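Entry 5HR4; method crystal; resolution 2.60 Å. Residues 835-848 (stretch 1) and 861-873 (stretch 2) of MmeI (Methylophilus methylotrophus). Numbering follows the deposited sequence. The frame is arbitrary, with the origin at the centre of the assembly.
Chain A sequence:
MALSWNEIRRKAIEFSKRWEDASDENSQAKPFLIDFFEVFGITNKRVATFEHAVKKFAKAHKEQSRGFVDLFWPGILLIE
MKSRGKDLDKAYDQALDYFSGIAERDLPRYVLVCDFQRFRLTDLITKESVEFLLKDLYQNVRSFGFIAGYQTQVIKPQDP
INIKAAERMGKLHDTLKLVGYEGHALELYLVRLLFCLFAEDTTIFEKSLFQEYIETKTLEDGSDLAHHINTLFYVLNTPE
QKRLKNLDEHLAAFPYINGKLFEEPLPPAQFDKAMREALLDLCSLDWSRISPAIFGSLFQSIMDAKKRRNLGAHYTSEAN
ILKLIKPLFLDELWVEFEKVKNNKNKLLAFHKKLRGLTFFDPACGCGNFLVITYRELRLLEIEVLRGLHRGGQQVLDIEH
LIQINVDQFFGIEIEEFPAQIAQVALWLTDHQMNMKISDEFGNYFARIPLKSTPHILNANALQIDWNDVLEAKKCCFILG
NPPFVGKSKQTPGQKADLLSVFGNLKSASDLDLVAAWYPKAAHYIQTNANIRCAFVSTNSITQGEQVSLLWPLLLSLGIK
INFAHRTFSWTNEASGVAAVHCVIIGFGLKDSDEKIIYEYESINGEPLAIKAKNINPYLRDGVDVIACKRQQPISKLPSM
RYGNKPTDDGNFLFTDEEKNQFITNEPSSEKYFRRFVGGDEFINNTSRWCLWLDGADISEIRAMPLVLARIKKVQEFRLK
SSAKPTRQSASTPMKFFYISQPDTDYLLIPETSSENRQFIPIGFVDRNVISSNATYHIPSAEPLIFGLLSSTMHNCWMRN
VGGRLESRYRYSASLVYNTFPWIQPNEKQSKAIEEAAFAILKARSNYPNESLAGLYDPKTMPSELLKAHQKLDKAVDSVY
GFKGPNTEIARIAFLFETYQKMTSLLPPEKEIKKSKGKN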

# COMPACT_ATOMS: atom_id res chain seq x y z
N GLU A 835 -1.65 -40.48 -19.08
CA GLU A 835 -3.04 -40.89 -19.32
C GLU A 835 -4.03 -39.90 -18.72
O GLU A 835 -5.04 -39.57 -19.34
CB GLU A 835 -3.27 -42.30 -18.77
N ALA A 836 -3.77 -39.42 -17.50
CA ALA A 836 -4.62 -38.38 -16.94
C ALA A 836 -4.56 -37.11 -17.78
O ALA A 836 -5.59 -36.47 -18.03
CB ALA A 836 -4.20 -38.08 -15.50
N ALA A 837 -3.36 -36.75 -18.25
CA ALA A 837 -3.19 -35.59 -19.11
C ALA A 837 -4.13 -35.65 -20.31
O ALA A 837 -4.88 -34.70 -20.58
CB ALA A 837 -1.74 -35.49 -19.57
N PHE A 838 -4.13 -36.78 -21.03
CA PHE A 838 -5.04 -36.90 -22.17
C PHE A 838 -6.49 -36.90 -21.72
O PHE A 838 -7.37 -36.42 -22.46
CB PHE A 838 -4.71 -38.16 -22.97
CG PHE A 838 -3.50 -38.02 -23.85
CD1 PHE A 838 -3.50 -37.14 -24.92
CD2 PHE A 838 -2.35 -38.78 -23.60
CE1 PHE A 838 -2.38 -37.01 -25.73
CE2 PHE A 838 -1.23 -38.65 -24.41
CZ PHE A 838 -1.24 -37.77 -25.47
N ALA A 839 -6.77 -37.39 -20.51
CA ALA A 839 -8.14 -37.36 -20.00
C ALA A 839 -8.60 -35.93 -19.75
O ALA A 839 -9.75 -35.58 -20.06
CB ALA A 839 -8.25 -38.20 -18.73
N ILE A 840 -7.72 -35.08 -19.21
CA ILE A 840 -8.02 -33.65 -19.11
C ILE A 840 -8.26 -33.06 -20.49
O ILE A 840 -9.30 -32.42 -20.74
CB ILE A 840 -6.89 -32.91 -18.37
CG1 ILE A 840 -6.88 -33.26 -16.89
CG2 ILE A 840 -7.06 -31.42 -18.52
CD1 ILE A 840 -5.65 -32.78 -16.14
N LEU A 841 -7.32 -33.26 -21.41
CA LEU A 841 -7.46 -32.68 -22.75
C LEU A 841 -8.80 -33.07 -23.37
O LEU A 841 -9.55 -32.21 -23.84
CB LEU A 841 -6.30 -33.12 -23.65
CG LEU A 841 -4.98 -32.37 -23.52
CD1 LEU A 841 -4.14 -32.66 -24.74
CD2 LEU A 841 -5.19 -30.86 -23.33
N LYS A 842 -9.11 -34.38 -23.38
CA LYS A 842 -10.38 -34.84 -23.93
C LYS A 842 -11.55 -34.16 -23.23
O LYS A 842 -12.47 -33.65 -23.88
CB LYS A 842 -10.48 -36.36 -23.83
N ALA A 843 -11.51 -34.14 -21.89
CA ALA A 843 -12.58 -33.51 -21.11
C ALA A 843 -12.86 -32.09 -21.58
O ALA A 843 -14.02 -31.67 -21.67
CB ALA A 843 -12.21 -33.53 -19.63
N ARG A 844 -11.79 -31.34 -21.90
CA ARG A 844 -11.93 -29.99 -22.45
C ARG A 844 -12.61 -30.01 -23.81
O ARG A 844 -13.55 -29.24 -24.06
CB ARG A 844 -10.56 -29.33 -22.57
CG ARG A 844 -9.96 -28.79 -21.29
CD ARG A 844 -8.49 -28.46 -21.52
NE ARG A 844 -7.85 -27.90 -20.35
CZ ARG A 844 -6.66 -27.30 -20.38
NH1 ARG A 844 -6.00 -27.21 -21.53
NH2 ARG A 844 -6.13 -26.81 -19.27
N SER A 845 -12.14 -30.88 -24.71
CA SER A 845 -12.68 -30.91 -26.08
C SER A 845 -14.20 -31.09 -26.09
O SER A 845 -14.90 -30.40 -26.84
CB SER A 845 -12.01 -32.03 -26.88
N ASN A 846 -14.74 -31.96 -25.23
CA ASN A 846 -16.18 -32.25 -25.20
C ASN A 846 -17.07 -31.05 -24.89
O ASN A 846 -18.26 -31.22 -24.59
CB ASN A 846 -16.51 -33.33 -24.16
CG ASN A 846 -15.96 -34.69 -24.53
OD1 ASN A 846 -16.00 -35.10 -25.70
ND2 ASN A 846 -15.44 -35.40 -23.54
N TYR A 847 -16.52 -29.83 -24.93
CA TYR A 847 -17.28 -28.62 -24.61
C TYR A 847 -16.83 -27.56 -25.60
O TYR A 847 -16.04 -26.67 -25.27
CB TYR A 847 -17.05 -28.17 -23.16
CG TYR A 847 -17.62 -29.13 -22.14
CD1 TYR A 847 -16.89 -30.25 -21.72
CD2 TYR A 847 -18.91 -28.95 -21.62
CE1 TYR A 847 -17.42 -31.15 -20.80
CE2 TYR A 847 -19.45 -29.84 -20.70
CZ TYR A 847 -18.70 -30.94 -20.29
OH TYR A 847 -19.23 -31.82 -19.39
N PRO A 848 -17.31 -27.68 -26.84
CA PRO A 848 -17.09 -26.63 -27.82
C PRO A 848 -17.62 -25.31 -27.28
O PRO A 848 -18.37 -25.26 -26.31
CB PRO A 848 -17.77 -26.99 -29.14
N MET A 861 -17.35 -25.05 -13.72
CA MET A 861 -16.51 -26.11 -14.26
C MET A 861 -17.29 -27.40 -14.42
O MET A 861 -17.96 -27.84 -13.46
CB MET A 861 -15.31 -26.35 -13.36
CG MET A 861 -14.50 -27.56 -13.72
SD MET A 861 -13.02 -27.55 -12.73
CE MET A 861 -11.96 -28.75 -13.52
N PRO A 862 -17.23 -28.06 -15.57
CA PRO A 862 -17.95 -29.33 -15.72
C PRO A 862 -17.34 -30.41 -14.82
O PRO A 862 -16.14 -30.40 -14.53
CB PRO A 862 -17.77 -29.66 -17.21
CG PRO A 862 -16.50 -28.97 -17.60
CD PRO A 862 -16.42 -27.71 -16.75
N SER A 863 -18.19 -31.33 -14.35
CA SER A 863 -17.69 -32.35 -13.44
C SER A 863 -16.78 -33.34 -14.16
O SER A 863 -15.91 -33.97 -13.53
CB SER A 863 -18.85 -33.08 -12.74
OG SER A 863 -19.79 -33.58 -13.67
N GLU A 864 -16.96 -33.49 -15.47
CA GLU A 864 -16.07 -34.38 -16.21
C GLU A 864 -14.64 -33.86 -16.21
O GLU A 864 -13.69 -34.65 -16.19
CB GLU A 864 -16.60 -34.56 -17.63
CG GLU A 864 -15.84 -35.56 -18.47
CD GLU A 864 -16.07 -35.36 -19.96
OE1 GLU A 864 -16.99 -34.58 -20.32
OE2 GLU A 864 -15.31 -35.96 -20.75
N LEU A 865 -14.45 -32.53 -16.20
CA LEU A 865 -13.10 -31.98 -16.14
C LEU A 865 -12.52 -32.11 -14.74
O LEU A 865 -11.36 -32.52 -14.58
CB LEU A 865 -13.10 -30.51 -16.58
CG LEU A 865 -11.72 -29.87 -16.74
CD1 LEU A 865 -10.80 -30.68 -17.64
CD2 LEU A 865 -11.86 -28.45 -17.26
N LEU A 866 -13.32 -31.79 -13.73
CA LEU A 866 -12.86 -31.95 -12.35
C LEU A 866 -12.35 -33.36 -12.11
O LEU A 866 -11.35 -33.56 -11.41
CB LEU A 866 -14.00 -31.62 -11.38
CG LEU A 866 -13.58 -31.77 -9.93
CD1 LEU A 866 -12.32 -30.93 -9.63
CD2 LEU A 866 -14.74 -31.38 -9.04
N LYS A 867 -13.02 -34.36 -12.70
CA LYS A 867 -12.62 -35.74 -12.46
C LYS A 867 -11.24 -36.02 -13.04
O LYS A 867 -10.35 -36.53 -12.33
CB LYS A 867 -13.67 -36.69 -13.05
N ALA A 868 -11.03 -35.67 -14.31
CA ALA A 868 -9.71 -35.85 -14.92
C ALA A 868 -8.63 -35.15 -14.12
O ALA A 868 -7.53 -35.69 -13.93
CB ALA A 868 -9.71 -35.34 -16.37
N HIS A 869 -8.91 -33.94 -13.60
CA HIS A 869 -7.92 -33.32 -12.74
C HIS A 869 -7.73 -34.13 -11.46
O HIS A 869 -6.59 -34.32 -11.01
CB HIS A 869 -8.30 -31.87 -12.41
CG HIS A 869 -7.77 -30.88 -13.40
ND1 HIS A 869 -6.61 -30.16 -13.19
CD2 HIS A 869 -8.23 -30.49 -14.62
CE1 HIS A 869 -6.39 -29.37 -14.23
NE2 HIS A 869 -7.35 -29.55 -15.11
N GLN A 870 -8.82 -34.64 -10.89
CA GLN A 870 -8.68 -35.53 -9.74
C GLN A 870 -7.91 -36.79 -10.11
O GLN A 870 -7.10 -37.28 -9.32
CB GLN A 870 -10.05 -35.86 -9.16
CG GLN A 870 -10.60 -34.79 -8.21
CD GLN A 870 -12.10 -34.90 -8.00
OE1 GLN A 870 -12.73 -35.89 -8.40
NE2 GLN A 870 -12.69 -33.86 -7.39
N LYS A 871 -8.13 -37.30 -11.33
CA LYS A 871 -7.32 -38.42 -11.81
C LYS A 871 -5.84 -38.03 -11.86
O LYS A 871 -4.97 -38.79 -11.42
CB LYS A 871 -7.82 -38.88 -13.17
N LEU A 872 -5.56 -36.81 -12.34
CA LEU A 872 -4.18 -36.34 -12.50
C LEU A 872 -3.49 -36.17 -11.17
O LEU A 872 -2.34 -36.61 -10.99
CB LEU A 872 -4.16 -35.03 -13.29
CG LEU A 872 -2.88 -34.36 -13.81
CD1 LEU A 872 -2.57 -33.19 -12.95
CD2 LEU A 872 -1.67 -35.30 -13.91
N ASP A 873 -4.14 -35.51 -10.21
CA ASP A 873 -3.49 -35.28 -8.92
C ASP A 873 -3.10 -36.61 -8.28
O ASP A 873 -1.98 -36.75 -7.77
CB ASP A 873 -4.40 -34.49 -7.97
CG ASP A 873 -4.67 -33.07 -8.45
OD1 ASP A 873 -3.75 -32.42 -9.01
OD2 ASP A 873 -5.83 -32.63 -8.25

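Two helices, 835-845 and 863-873, run nearly antiparallel, their directions 168° apart, and approach to 8.4 Å between axes. Such closeness depends on small residues where the backbones come nearest: the CA atoms of A836 and L872 are 4.9 Å apart, those of I840 and A868 5.0 Å, and those of A843 and L865 5.2 Å. The methyl groups of A836, A843 and A868 all point toward the opposite helix, and because each ends at CB, it fills the narrow gap without holding the backbones apart.

The main bump is I840. Its CA-to-CB bond points sideways, but the side chain, with chi1 in m and chi2 in t, brings its end nearer to the second helix, where it settles into a hollow formed by L865, A868, H869 and L872. The branched side chain touches several parts of this hollow: I840 CG2 lies 3.9 Å from L865 CD1, I840 CG1 is 3.6 Å from A868 CB, and I840 CD1 is 3.9 Å from L872 CB. I840 CD1 also sits over one face of the H869 ring, 3.7 Å from its centroid and only 8° off the ring normal. A flat ring suits this place because its face gives the methyl a broad surface for a CH-pi contact, while H869 NE2 is hydrogen-bonded elsewhere in the structure.

A868 CB lies 3.5 Å from I840 N and 4.0 Å from A839 CB, so the methyl nestles against the backbone of the first helix. Farther along, A843 CB meets L865 CD1 at 3.8 Å; L865, like I840, starts sideways and bends its end inward. At the other end, A836 CB packs 3.5 Å from L872 CA. A836, A843 and A868, with I840, L865 and L872, suit a buried seam, having no polar side-chain groups to satisfy; A839 lies at its margin.

Beyond the first helix the packing becomes more polar. N846, the first residue to leave helical geometry, donates a hydrogen bond from ND2 to E864 OE2, 2.8 Å away. Y847 then spreads its ring against P862: P862 CG lies over one face, 4.1 Å from the centroid, and P862 CB is 3.5 Å from Y847 CZ. The compact proline ring, at the N-cap position of the second helix, offers a firm apolar surface to the aromatic face, while E864 OE1 lies at the ring edge, 3.5 Å from Y847 CE1.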